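PDB 1W5B: cell division protein FtsZ 1 from Methanocaldococcus jannaschii, which binds and probably hydrolyses GTP and is thought to polymerise into the contractile Z ring at the future division site. Local coordinates for residues A[248-253]-A[338-343]. Sequence-based numbering, arbitrary orientation.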
loop_
_atom_site.group_PDB
_atom_site.type_symbol
_atom_site.label_atom_id
_atom_site.label_comp_id
_atom_site.label_asym_id
_atom_site.label_seq_id
_atom_site.Cartn_x
_atom_site.Cartn_y
_atom_site.Cartn_z
ATOM N N LEU A 248 -6.571 3.431 -10.200
ATOM C CA LEU A 248 -6.108 2.064 -9.985
ATOM C C LEU A 248 -4.597 2.020 -10.226
ATOM O O LEU A 248 -4.109 2.498 -11.250
ATOM C CB LEU A 248 -6.845 1.128 -10.952
ATOM C CG LEU A 248 -6.802 -0.393 -10.803
ATOM C CD1 LEU A 248 -5.486 -0.931 -11.321
ATOM C CD2 LEU A 248 -7.029 -0.766 -9.349
ATOM N N ALA A 249 -3.859 1.449 -9.280
ATOM C CA ALA A 249 -2.409 1.376 -9.401
ATOM C C ALA A 249 -1.860 -0.028 -9.176
ATOM O O ALA A 249 -2.474 -0.852 -8.492
ATOM C CB ALA A 249 -1.762 2.353 -8.406
ATOM N N MET A 250 -0.695 -0.291 -9.760
ATOM C CA MET A 250 -0.033 -1.581 -9.614
ATOM C C MET A 250 1.442 -1.323 -9.346
ATOM O O MET A 250 1.969 -0.266 -9.700
ATOM C CB MET A 250 -0.209 -2.431 -10.874
ATOM C CG MET A 250 -1.620 -2.943 -11.069
ATOM S SD MET A 250 -1.693 -4.225 -12.321
ATOM C CE MET A 250 -3.242 -3.943 -13.017
ATOM N N ILE A 251 2.111 -2.284 -8.721
ATOM C CA ILE A 251 3.510 -2.098 -8.378
ATOM C C ILE A 251 4.459 -3.005 -9.139
ATOM O O ILE A 251 4.051 -3.977 -9.778
ATOM C CB ILE A 251 3.754 -2.356 -6.881
ATOM C CG1 ILE A 251 3.691 -3.863 -6.601
ATOM C CG2 ILE A 251 2.686 -1.651 -6.042
ATOM C CD1 ILE A 251 4.162 -4.245 -5.206
ATOM N N GLY A 252 5.738 -2.658 -9.046
ATOM C CA GLY A 252 6.800 -3.424 -9.662
ATOM C C GLY A 252 7.941 -3.361 -8.661
ATOM O O GLY A 252 8.189 -2.306 -8.074
ATOM N N ILE A 253 8.624 -4.476 -8.437
ATOM C CA ILE A 253 9.731 -4.482 -7.490
ATOM C C ILE A 253 10.993 -5.101 -8.083
ATOM O O ILE A 253 10.955 -6.169 -8.698
ATOM C CB ILE A 253 9.375 -5.257 -6.211
ATOM C CG1 ILE A 253 8.157 -4.615 -5.538
ATOM C CG2 ILE A 253 10.575 -5.255 -5.259
ATOM C CD1 ILE A 253 7.691 -5.339 -4.279
ATOM N N THR A 338 0.325 4.573 -11.511
ATOM C CA THR A 338 -1.059 4.961 -11.268
ATOM C C THR A 338 -1.843 5.294 -12.529
ATOM O O THR A 338 -1.267 5.517 -13.591
ATOM C CB THR A 338 -1.107 6.186 -10.338
ATOM O OG1 THR A 338 -0.462 7.297 -10.978
ATOM C CG2 THR A 338 -0.391 5.888 -9.046
ATOM N N GLY A 339 -3.165 5.328 -12.391
ATOM C CA GLY A 339 -4.034 5.648 -13.509
ATOM C C GLY A 339 -4.093 4.601 -14.604
ATOM O O GLY A 339 -4.257 4.941 -15.775
ATOM N N VAL A 340 -3.974 3.328 -14.241
ATOM C CA VAL A 340 -4.010 2.274 -15.245
ATOM C C VAL A 340 -5.363 1.577 -15.340
ATOM O O VAL A 340 -5.476 0.544 -15.992
ATOM C CB VAL A 340 -2.921 1.199 -14.983
ATOM C CG1 VAL A 340 -1.547 1.845 -14.971
ATOM C CG2 VAL A 340 -3.186 0.484 -13.667
ATOM N N GLN A 341 -6.386 2.143 -14.702
ATOM C CA GLN A 341 -7.723 1.550 -14.722
ATOM C C GLN A 341 -8.288 1.395 -16.135
ATOM O O GLN A 341 -9.054 0.469 -16.410
ATOM C CB GLN A 341 -8.697 2.391 -13.888
ATOM C CG GLN A 341 -8.827 3.836 -14.347
ATOM C CD GLN A 341 -8.066 4.802 -13.459
ATOM O OE1 GLN A 341 -6.897 4.579 -13.133
ATOM N NE2 GLN A 341 -8.726 5.887 -13.062
ATOM N N SER A 342 -7.910 2.303 -17.024
ATOM C CA SER A 342 -8.391 2.266 -18.402
ATOM C C SER A 342 -7.812 1.089 -19.182
ATOM O O SER A 342 -8.344 0.706 -20.225
ATOM C CB SER A 342 -8.033 3.570 -19.112
ATOM O OG SER A 342 -6.633 3.786 -19.079
ATOM N N ARG A 343 -6.725 0.517 -18.675
ATOM C CA ARG A 343 -6.077 -0.612 -19.336
ATOM C C ARG A 343 -6.325 -1.933 -18.628
ATOM O O ARG A 343 -5.714 -2.942 -18.961
ATOM C CB ARG A 343 -4.569 -0.371 -19.454
ATOM C CG ARG A 343 -4.182 0.536 -20.615
ATOM C CD ARG A 343 -4.663 1.961 -20.406
ATOM N NE ARG A 343 -4.650 2.748 -21.642
ATOM C CZ ARG A 343 -3.588 2.915 -22.426
ATOM N NH1 ARG A 343 -2.429 2.348 -22.116
ATOM N NH2 ARG A 343 -3.683 3.660 -23.519
#
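Leu248 and Val340 cross at about a right angle, with CD1 of Leu248 3.6 Å from CG2 of Val340. Leu248 has CG anti to its own N (chi1 -168°), and this carries the CD1 methyl beside that of Val340. The bond from CA to CB of Leu248 points toward 338-343 and sets CB against CB and CA of Gln341. The CB atoms of Leu248 and Gln341 are 3.7 Å apart. CG2 of Val340 also lies 3.3 Å from Leu248 O. Leu248 O accepts a nearly straight hydrogen bond from Val340 N, 3.1 Å long. The donor lies in the carbonyl plane. At the other end of the same residue, Leu248 N donates to the side-chain OE1 of Gln341 at 3.2 Å. The N-H points almost straight at the oxygen but comes from above the amide plane, 64° out of it. Gln341 reaches back because CG sits between N and the carbonyl carbon (chi1 58°) and the chain bends at chi2. Leu248 is thus gripped at both its N and its O. An alanine in place of Gln341 would probably leave Leu248 N without this acceptor and the corner at Leu248 less firmly tied.

Further along, Ala249 CB meets the methyl CG2 of Thr338 at 3.8 Å. Ala249 bonds through its backbone to Leu187 and Val189, in an edge strand of the parallel GTPase sheet. Met250 and Gly252 bond through their backbones to Ile337 and Leu335 of 331-338, while Ile251 still packs on 186-191. The contact therefore sits where edge strand 249-256 enters the four-stranded mixed sheet of the FtsZ C-terminal domain, beside the turn that leaves its antiparallel neighbour 331-338.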